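Local coordinates for protein type C neurotoxin (Clostridium botulinum, PDB 3PME) that probably binds neuronal membranes, through gangliosides and phospholipid, as the receptor-binding domain of a botulinum C/D mosaic neurotoxin, at residues Asn36-Thr40 against Trp227-Leu231; Tyr39-Leu45 against Met192-Asp197; Gly135-Lys139 against Asp409-Val413. The contacts are given in a common frame with arbitrary orientation. Residue numbers count along the deposited sequence, not the author numbering.

Interaction 1: residues Asn36-Thr40 against Trp227-Leu231; sequences NTIYT and WGNPL
Y39, I38 and P230 bury the most surface where two irregular loops meet, the nearest CA atoms being those of I38 and N229, 6.7 Å apart. The Y39 side chain (chi1 m, chi2 -84°) reaches across so that its OH donates a short hydrogen bond to G228 O, 2.6 Å, at the ring edge near its plane. P230 lies over one face of that ring: P230 CG is 4.2 Å from the centroid, a CH-pi contact, and P230 CD is 3.5 Å from Y39 CZ. Tyrosine suits the place by offering both an apolar face and a polar tip. I38, chi1 m and chi2 t, points toward the other loop and sets its CG2 3.7 Å from P230 CD and 3.5 Å from N229 OD1, which W140 NE1 engages. G228 has phi/psi 89/7, a left-handed conformation that glycine adopts easily; N229 (-78/158) and P230 (-60/135) are polyproline-II-like. This is interdomain loop packing, joining the N-terminal lectin-like jelly roll to the C-terminal beta-trefoil part of a clostridial neurotoxin receptor-binding domain.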
loop_
_atom_site.group_PDB
_atom_site.type_symbol
_atom_site.label_atom_id
_atom_site.label_comp_id
_atom_site.label_asym_id
_atom_site.label_seq_id
_atom_site.Cartn_x
_atom_site.Cartn_y
_atom_site.Cartn_z
ATOM N N ASN A 36 -13.263 -8.392 -4.106
ATOM C CA ASN A 36 -13.478 -7.006 -4.478
ATOM C C ASN A 36 -13.848 -6.173 -3.262
ATOM O O ASN A 36 -14.899 -5.517 -3.226
ATOM C CB ASN A 36 -14.570 -6.915 -5.545
ATOM C CG ASN A 36 -14.718 -5.521 -6.110
ATOM O OD1 ASN A 36 -13.940 -4.620 -5.797
ATOM N ND2 ASN A 36 -15.729 -5.335 -6.951
ATOM N N THR A 37 -13.001 -6.212 -2.243
ATOM C CA THR A 37 -13.280 -5.444 -1.033
ATOM C C THR A 37 -12.489 -4.135 -0.959
ATOM O O THR A 37 -12.994 -3.127 -0.453
ATOM C CB THR A 37 -13.069 -6.279 0.239
ATOM O OG1 THR A 37 -11.694 -6.666 0.350
ATOM C CG2 THR A 37 -13.945 -7.525 0.208
ATOM N N ILE A 38 -11.256 -4.147 -1.466
ATOM C CA ILE A 38 -10.411 -2.948 -1.484
ATOM C C ILE A 38 -10.101 -2.543 -2.921
ATOM O O ILE A 38 -10.265 -1.382 -3.305
ATOM C CB ILE A 38 -9.075 -3.200 -0.749
ATOM C CG1 ILE A 38 -9.322 -3.671 0.689
ATOM C CG2 ILE A 38 -8.202 -1.947 -0.782
ATOM C CD1 ILE A 38 -8.069 -4.121 1.413
ATOM N N TYR A 39 -9.641 -3.515 -3.707
ATOM C CA TYR A 39 -9.361 -3.340 -5.125
ATOM C C TYR A 39 -10.238 -4.289 -5.928
ATOM O O TYR A 39 -10.553 -5.390 -5.470
ATOM C CB TYR A 39 -7.885 -3.655 -5.431
ATOM C CG TYR A 39 -6.938 -2.543 -5.061
ATOM C CD1 TYR A 39 -6.713 -1.487 -5.931
ATOM C CD2 TYR A 39 -6.278 -2.538 -3.836
ATOM C CE1 TYR A 39 -5.851 -0.458 -5.600
ATOM C CE2 TYR A 39 -5.409 -1.519 -3.498
ATOM C CZ TYR A 39 -5.199 -0.484 -4.383
ATOM O OH TYR A 39 -4.347 0.553 -4.067
ATOM N N THR A 40 -10.591 -3.874 -7.140
ATOM C CA THR A 40 -11.505 -4.634 -7.994
ATOM C C THR A 40 -11.184 -6.118 -8.100
ATOM O O THR A 40 -12.063 -6.958 -7.949
ATOM C CB THR A 40 -11.572 -4.038 -9.398
ATOM O OG1 THR A 40 -12.095 -2.704 -9.318
ATOM C CG2 THR A 40 -12.473 -4.871 -10.283
ATOM N N TRP A 227 -1.190 1.804 3.959
ATOM C CA TRP A 227 -1.125 0.377 3.634
ATOM C C TRP A 227 -1.101 0.115 2.132
ATOM O O TRP A 227 -0.995 -1.035 1.707
ATOM C CB TRP A 227 -2.367 -0.326 4.198
ATOM C CG TRP A 227 -2.659 0.082 5.604
ATOM C CD1 TRP A 227 -3.694 0.869 6.036
ATOM C CD2 TRP A 227 -1.894 -0.249 6.762
ATOM N NE1 TRP A 227 -3.617 1.039 7.396
ATOM C CE2 TRP A 227 -2.524 0.360 7.869
ATOM C CE3 TRP A 227 -0.726 -0.995 6.972
ATOM C CZ2 TRP A 227 -2.028 0.236 9.165
ATOM C CZ3 TRP A 227 -0.236 -1.123 8.262
ATOM C CH2 TRP A 227 -0.888 -0.505 9.343
ATOM N N GLY A 228 -1.241 1.163 1.328
ATOM C CA GLY A 228 -1.387 0.995 -0.112
ATOM C C GLY A 228 -2.809 0.831 -0.642
ATOM O O GLY A 228 -3.010 0.547 -1.822
ATOM N N ASN A 229 -3.801 1.006 0.227
ATOM C CA ASN A 229 -5.205 1.014 -0.186
ATOM C C ASN A 229 -5.530 2.374 -0.810
ATOM O O ASN A 229 -4.866 3.370 -0.516
ATOM C CB ASN A 229 -6.139 0.868 1.022
ATOM C CG ASN A 229 -5.822 -0.327 1.894
ATOM O OD1 ASN A 229 -5.576 -1.430 1.407
ATOM N ND2 ASN A 229 -5.854 -0.117 3.211
ATOM N N PRO A 230 -6.587 2.446 -1.637
ATOM C CA PRO A 230 -7.015 3.770 -2.105
ATOM C C PRO A 230 -7.398 4.679 -0.943
ATOM O O PRO A 230 -8.103 4.243 -0.015
ATOM C CB PRO A 230 -8.248 3.453 -2.956
ATOM C CG PRO A 230 -7.952 2.045 -3.470
ATOM C CD PRO A 230 -7.343 1.362 -2.282
ATOM N N LEU A 231 -6.930 5.921 -1.007
ATOM C CA LEU A 231 -7.313 6.957 -0.047
ATOM C C LEU A 231 -8.725 7.394 -0.400
ATOM O O LEU A 231 -9.072 7.473 -1.582
ATOM C CB LEU A 231 -6.330 8.130 -0.144
ATOM C CG LEU A 231 -6.303 9.065 1.067
ATOM C CD1 LEU A 231 -5.558 8.399 2.229
ATOM C CD2 LEU A 231 -5.648 10.375 0.690
#

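Interaction 2: residues Tyr39-Leu45 against Met192-Asp197; sequences YTNDFKL and MLWIRD
R196 lays its guanidinium flat on the Y39 ring, centres 3.7 Å apart and planes at 11°, a stacked cation-pi pair in which a planar cation matches an aromatic face; R196 NH2 still bonds Q217 O. Behind it, strands 42-45 and 193-197 run antiparallel, axes 4.6 Å apart at 158°. D42-R196 and K44-W194 are non-hydrogen-bonded pairs; F43-I195 and L45-L193 are hydrogen-bonded, with F43 N to I195 O 2.9 Å, I195 N to F43 O 3.0 Å, L45 N to L193 O 2.8 Å and L193 N to L45 O 3.0 Å. The long methylene chain of K44 (all chi t) covers the W194 indole, K44 CG being 4.0 Å from the five-membered ring's centroid. I195 CB sits 4.1 Å from the F43 ring centroid. A type I turn, Y39-D42, leads into the first strand, D42 OD2 accepting from Y39 N (2.8 Å). N41 ND2 donates to D197 OD1 (2.9 Å) while N41 OD1 accepts from N12 N. Side chains alternate along each strand, D42, K44, W194 and R196 on one face, apolar F43, L45, L193 and I195 on the other, as in an antiparallel sheet of a concanavalin-like jelly roll.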
loop_
_atom_site.group_PDB
_atom_site.type_symbol
_atom_site.label_atom_id
_atom_site.label_comp_id
_atom_site.label_asym_id
_atom_site.label_seq_id
_atom_site.Cartn_x
_atom_site.Cartn_y
_atom_site.Cartn_z
ATOM N N TYR A 39 -9.641 -3.515 -3.707
ATOM C CA TYR A 39 -9.361 -3.340 -5.125
ATOM C C TYR A 39 -10.238 -4.289 -5.928
ATOM O O TYR A 39 -10.553 -5.390 -5.470
ATOM C CB TYR A 39 -7.885 -3.655 -5.431
ATOM C CG TYR A 39 -6.938 -2.543 -5.061
ATOM C CD1 TYR A 39 -6.713 -1.487 -5.931
ATOM C CD2 TYR A 39 -6.278 -2.538 -3.836
ATOM C CE1 TYR A 39 -5.851 -0.458 -5.600
ATOM C CE2 TYR A 39 -5.409 -1.519 -3.498
ATOM C CZ TYR A 39 -5.199 -0.484 -4.383
ATOM O OH TYR A 39 -4.347 0.553 -4.067
ATOM N N THR A 40 -10.591 -3.874 -7.140
ATOM C CA THR A 40 -11.505 -4.634 -7.994
ATOM C C THR A 40 -11.184 -6.118 -8.100
ATOM O O THR A 40 -12.063 -6.958 -7.949
ATOM C CB THR A 40 -11.572 -4.038 -9.398
ATOM O OG1 THR A 40 -12.095 -2.704 -9.318
ATOM C CG2 THR A 40 -12.473 -4.871 -10.283
ATOM N N ASN A 41 -9.922 -6.437 -8.357
ATOM C CA ASN A 41 -9.532 -7.817 -8.617
ATOM C C ASN A 41 -8.925 -8.490 -7.390
ATOM O O ASN A 41 -8.081 -9.386 -7.521
ATOM C CB ASN A 41 -8.565 -7.872 -9.797
ATOM C CG ASN A 41 -9.182 -7.305 -11.070
ATOM O OD1 ASN A 41 -10.360 -7.547 -11.357
ATOM N ND2 ASN A 41 -8.396 -6.550 -11.832
ATOM N N ASP A 42 -9.350 -8.069 -6.197
ATOM C CA ASP A 42 -8.797 -8.656 -4.975
ATOM C C ASP A 42 -9.641 -9.780 -4.391
ATOM O O ASP A 42 -10.800 -9.972 -4.764
ATOM C CB ASP A 42 -8.400 -7.599 -3.918
ATOM C CG ASP A 42 -9.560 -7.091 -3.092
ATOM O OD1 ASP A 42 -10.616 -7.754 -2.983
ATOM O OD2 ASP A 42 -9.388 -6.001 -2.511
ATOM N N PHE A 43 -9.016 -10.565 -3.524
ATOM C CA PHE A 43 -9.717 -11.551 -2.736
ATOM C C PHE A 43 -9.012 -11.717 -1.400
ATOM O O PHE A 43 -7.809 -11.465 -1.281
ATOM C CB PHE A 43 -9.921 -12.882 -3.482
ATOM C CG PHE A 43 -8.662 -13.492 -4.044
ATOM C CD1 PHE A 43 -8.245 -13.194 -5.335
ATOM C CD2 PHE A 43 -7.926 -14.395 -3.297
ATOM C CE1 PHE A 43 -7.102 -13.775 -5.867
ATOM C CE2 PHE A 43 -6.777 -14.987 -3.826
ATOM C CZ PHE A 43 -6.372 -14.674 -5.110
ATOM N N LYS A 44 -9.776 -12.099 -0.389
ATOM C CA LYS A 44 -9.283 -12.168 0.969
ATOM C C LYS A 44 -9.299 -13.608 1.447
ATOM O O LYS A 44 -10.295 -14.319 1.282
ATOM C CB LYS A 44 -10.180 -11.309 1.866
ATOM C CG LYS A 44 -9.715 -11.158 3.297
ATOM C CD LYS A 44 -10.721 -10.330 4.100
ATOM C CE LYS A 44 -10.250 -10.109 5.524
ATOM N NZ LYS A 44 -11.254 -9.331 6.305
ATOM N N LEU A 45 -8.188 -14.039 2.032
ATOM C CA LEU A 45 -8.126 -15.333 2.692
ATOM C C LEU A 45 -8.044 -15.079 4.192
ATOM O O LEU A 45 -7.041 -14.560 4.687
ATOM C CB LEU A 45 -6.919 -16.129 2.200
ATOM C CG LEU A 45 -6.807 -16.257 0.680
ATOM C CD1 LEU A 45 -5.538 -17.005 0.291
ATOM C CD2 LEU A 45 -8.036 -16.952 0.107
ATOM N N MET A 192 -4.932 -12.936 8.412
ATOM C CA MET A 192 -5.616 -12.837 7.134
ATOM C C MET A 192 -4.660 -12.238 6.114
ATOM O O MET A 192 -3.649 -11.653 6.474
ATOM C CB MET A 192 -6.865 -11.956 7.271
ATOM C CG MET A 192 -6.558 -10.479 7.573
ATOM S SD MET A 192 -7.992 -9.549 8.149
ATOM C CE MET A 192 -8.259 -10.323 9.740
ATOM N N LEU A 193 -4.985 -12.399 4.839
ATOM C CA LEU A 193 -4.221 -11.752 3.785
ATOM C C LEU A 193 -5.110 -11.486 2.591
ATOM O O LEU A 193 -6.186 -12.080 2.449
ATOM C CB LEU A 193 -3.025 -12.616 3.361
ATOM C CG LEU A 193 -3.324 -13.943 2.662
ATOM C CD1 LEU A 193 -3.453 -13.767 1.166
ATOM C CD2 LEU A 193 -2.225 -14.944 2.962
ATOM N N TRP A 194 -4.636 -10.600 1.724
ATOM C CA TRP A 194 -5.339 -10.231 0.506
ATOM C C TRP A 194 -4.380 -10.425 -0.644
ATOM O O TRP A 194 -3.182 -10.176 -0.500
ATOM C CB TRP A 194 -5.742 -8.750 0.527
ATOM C CG TRP A 194 -6.722 -8.332 1.584
ATOM C CD1 TRP A 194 -8.040 -8.050 1.395
ATOM C CD2 TRP A 194 -6.452 -8.088 2.979
ATOM N NE1 TRP A 194 -8.618 -7.662 2.586
ATOM C CE2 TRP A 194 -7.668 -7.673 3.571
ATOM C CE3 TRP A 194 -5.308 -8.170 3.780
ATOM C CZ2 TRP A 194 -7.776 -7.364 4.930
ATOM C CZ3 TRP A 194 -5.415 -7.860 5.133
ATOM C CH2 TRP A 194 -6.649 -7.459 5.694
ATOM N N ILE A 195 -4.917 -10.845 -1.784
ATOM C CA ILE A 195 -4.159 -10.912 -3.030
ATOM C C ILE A 195 -4.957 -10.151 -4.079
ATOM O O ILE A 195 -6.189 -10.126 -4.027
ATOM C CB ILE A 195 -3.965 -12.371 -3.467
ATOM C CG1 ILE A 195 -2.966 -13.058 -2.532
ATOM C CG2 ILE A 195 -3.467 -12.459 -4.930
ATOM C CD1 ILE A 195 -2.926 -14.570 -2.687
ATOM N N ARG A 196 -4.284 -9.516 -5.024
ATOM C CA ARG A 196 -5.009 -8.944 -6.160
ATOM C C ARG A 196 -4.254 -9.097 -7.469
ATOM O O ARG A 196 -3.033 -9.226 -7.487
ATOM C CB ARG A 196 -5.371 -7.474 -5.924
ATOM C CG ARG A 196 -4.223 -6.484 -6.181
ATOM C CD ARG A 196 -4.760 -5.090 -5.940
ATOM N NE ARG A 196 -3.965 -4.022 -6.531
ATOM C CZ ARG A 196 -3.078 -3.303 -5.862
ATOM N NH1 ARG A 196 -2.836 -3.554 -4.578
ATOM N NH2 ARG A 196 -2.443 -2.313 -6.466
ATOM N N ASP A 197 -5.002 -9.065 -8.561
ATOM C CA ASP A 197 -4.455 -9.069 -9.911
ATOM C C ASP A 197 -3.535 -10.266 -10.162
ATOM O O ASP A 197 -2.429 -10.124 -10.683
ATOM C CB ASP A 197 -3.760 -7.737 -10.222
ATOM C CG ASP A 197 -4.723 -6.560 -10.195
ATOM O OD1 ASP A 197 -5.564 -6.462 -11.111
ATOM O OD2 ASP A 197 -4.639 -5.742 -9.265
HETATM O O HOH W 1 -7.483 -4.966 -8.807
#

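Interaction 3: residues Gly135-Lys139 against Asp409-Val413; sequences GYTNK and DPGWV
From G135, whose O accepts from K139 NZ at 3.1 Å, the first segment enters a type II beta turn, Y136 to K139, closed by K139 N to Y136 O at 3.0 Å. The CA-to-CB bond of T137 (phi/psi -57/124) points toward the second segment, and T137 CG2 lies 3.8 Å from W412 CZ3, so that a small beta-branched residue packs against the indole. N138 follows with phi/psi 58/22, a left-handed conformation that asparagine tolerates well, and has the most surface covered here. Its side chain, chi1 t, points toward the partner loop, the CA atoms of N138 and G411 lying 5.8 Å apart. N138 ND2 donates to D409 OD2 at 3.0 Å and sits 3.6 Å from W412 CB, while N138 OD1 comes 3.2 Å from G411 CA; a CB on G411 would clash with that oxygen, so glycine fits the spot. K76 NZ bonds N138 OD1 and forms a salt bridge with D409, so amide and carboxylate share one ammonium. The facing loop is a type I turn, D409 to W412, with W412 N to D409 O at 3.0 Å. Within it, D409 OD2 also accepts from G411 N at 2.8 Å, the mark of an Asx turn. Two beta turns thus pack together where the loop after strand 403-406 meets the jelly roll, an interdomain seam of polar and apolar contacts.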
loop_
_atom_site.group_PDB
_atom_site.type_symbol
_atom_site.label_atom_id
_atom_site.label_comp_id
_atom_site.label_asym_id
_atom_site.label_seq_id
_atom_site.Cartn_x
_atom_site.Cartn_y
_atom_site.Cartn_z
ATOM N N GLY A 135 9.227 -1.701 6.805
ATOM C CA GLY A 135 8.926 -2.913 6.065
ATOM C C GLY A 135 7.548 -2.907 5.423
ATOM O O GLY A 135 6.904 -1.859 5.317
ATOM N N TYR A 136 7.083 -4.090 5.023
ATOM C CA TYR A 136 5.837 -4.221 4.272
ATOM C C TYR A 136 4.729 -4.939 5.035
ATOM O O TYR A 136 3.767 -5.404 4.427
ATOM C CB TYR A 136 6.074 -4.991 2.965
ATOM C CG TYR A 136 7.175 -4.455 2.076
ATOM C CD1 TYR A 136 6.900 -3.547 1.064
ATOM C CD2 TYR A 136 8.489 -4.876 2.248
ATOM C CE1 TYR A 136 7.915 -3.062 0.243
ATOM C CE2 TYR A 136 9.505 -4.403 1.437
ATOM C CZ TYR A 136 9.211 -3.499 0.440
ATOM O OH TYR A 136 10.237 -3.035 -0.357
ATOM N N THR A 137 4.848 -5.047 6.357
ATOM C CA THR A 137 3.790 -5.689 7.129
ATOM C C THR A 137 2.448 -4.980 6.888
ATOM O O THR A 137 2.335 -3.773 7.088
ATOM C CB THR A 137 4.113 -5.701 8.636
ATOM O OG1 THR A 137 5.326 -6.433 8.860
ATOM C CG2 THR A 137 2.986 -6.386 9.393
ATOM N N ASN A 138 1.449 -5.754 6.456
ATOM C CA ASN A 138 0.110 -5.274 6.116
ATOM C C ASN A 138 0.050 -4.204 5.030
ATOM O O ASN A 138 -0.930 -3.449 4.946
ATOM C CB ASN A 138 -0.653 -4.782 7.358
ATOM C CG ASN A 138 -2.148 -4.716 7.122
ATOM O OD1 ASN A 138 -2.729 -5.642 6.546
ATOM N ND2 ASN A 138 -2.788 -3.635 7.591
ATOM N N LYS A 139 1.085 -4.134 4.197
ATOM C CA LYS A 139 1.107 -3.198 3.082
ATOM C C LYS A 139 1.027 -3.987 1.788
ATOM O O LYS A 139 1.626 -5.051 1.675
ATOM C CB LYS A 139 2.395 -2.363 3.084
ATOM C CG LYS A 139 2.537 -1.488 4.303
ATOM C CD LYS A 139 3.776 -0.631 4.233
ATOM C CE LYS A 139 3.927 0.174 5.521
ATOM N NZ LYS A 139 5.288 0.760 5.629
ATOM N N ASP A 409 -7.087 -0.319 9.699
ATOM C CA ASP A 409 -7.233 -1.357 8.691
ATOM C C ASP A 409 -7.344 -2.705 9.408
ATOM O O ASP A 409 -6.677 -2.923 10.412
ATOM C CB ASP A 409 -5.996 -1.313 7.772
ATOM C CG ASP A 409 -6.054 -2.335 6.647
ATOM O OD1 ASP A 409 -6.476 -1.989 5.515
ATOM O OD2 ASP A 409 -5.675 -3.478 6.905
ATOM N N PRO A 410 -8.195 -3.618 8.904
ATOM C CA PRO A 410 -8.414 -4.885 9.617
ATOM C C PRO A 410 -7.155 -5.763 9.690
ATOM O O PRO A 410 -7.094 -6.677 10.518
ATOM C CB PRO A 410 -9.502 -5.581 8.791
ATOM C CG PRO A 410 -9.454 -4.934 7.455
ATOM C CD PRO A 410 -9.020 -3.508 7.696
ATOM N N GLY A 411 -6.168 -5.468 8.850
ATOM C CA GLY A 411 -4.902 -6.196 8.861
ATOM C C GLY A 411 -3.890 -5.689 9.881
ATOM O O GLY A 411 -2.768 -6.183 9.976
ATOM N N TRP A 412 -4.289 -4.708 10.677
ATOM C CA TRP A 412 -3.402 -4.162 11.689
ATOM C C TRP A 412 -4.253 -3.684 12.867
ATOM O O TRP A 412 -4.862 -2.613 12.841
ATOM C CB TRP A 412 -2.542 -3.020 11.123
ATOM C CG TRP A 412 -1.516 -2.512 12.098
ATOM C CD1 TRP A 412 -1.756 -1.779 13.231
ATOM C CD2 TRP A 412 -0.091 -2.679 12.023
ATOM N NE1 TRP A 412 -0.565 -1.489 13.868
ATOM C CE2 TRP A 412 0.466 -2.035 13.150
ATOM C CE3 TRP A 412 0.769 -3.320 11.120
ATOM C CZ2 TRP A 412 1.840 -2.001 13.388
ATOM C CZ3 TRP A 412 2.138 -3.287 11.361
ATOM C CH2 TRP A 412 2.658 -2.638 12.487
ATOM N N VAL A 413 -4.321 -4.524 13.891
ATOM C CA VAL A 413 -5.239 -4.270 14.993
ATOM C C VAL A 413 -4.499 -3.742 16.207
ATOM O O VAL A 413 -3.478 -4.295 16.600
ATOM C CB VAL A 413 -6.005 -5.548 15.371
ATOM C CG1 VAL A 413 -6.781 -5.346 16.664
ATOM C CG2 VAL A 413 -6.934 -5.954 14.238
#

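Following the chain from its N terminus, the loop after strand 34-35 starts interaction 1 and runs into strand 42-45 of interaction 2, the two sharing Y39 and T40. Interaction 2 closes first, when residues 192-197 return to the same sheet 147 residues on, within the jelly roll. Interaction 1 closes later, at 227-231, its loop enclosing residues 192-197. Residues 135-139 fall inside both of these loops, but their partner, 409-413, comes after both have closed, so interaction 3 crosses each. Interactions 1 and 3 bind the two domains, meeting where N229 ND2 bonds D409 OD1 and W227 packs on W412; W194 adjoins both, linking this interface to the sheet.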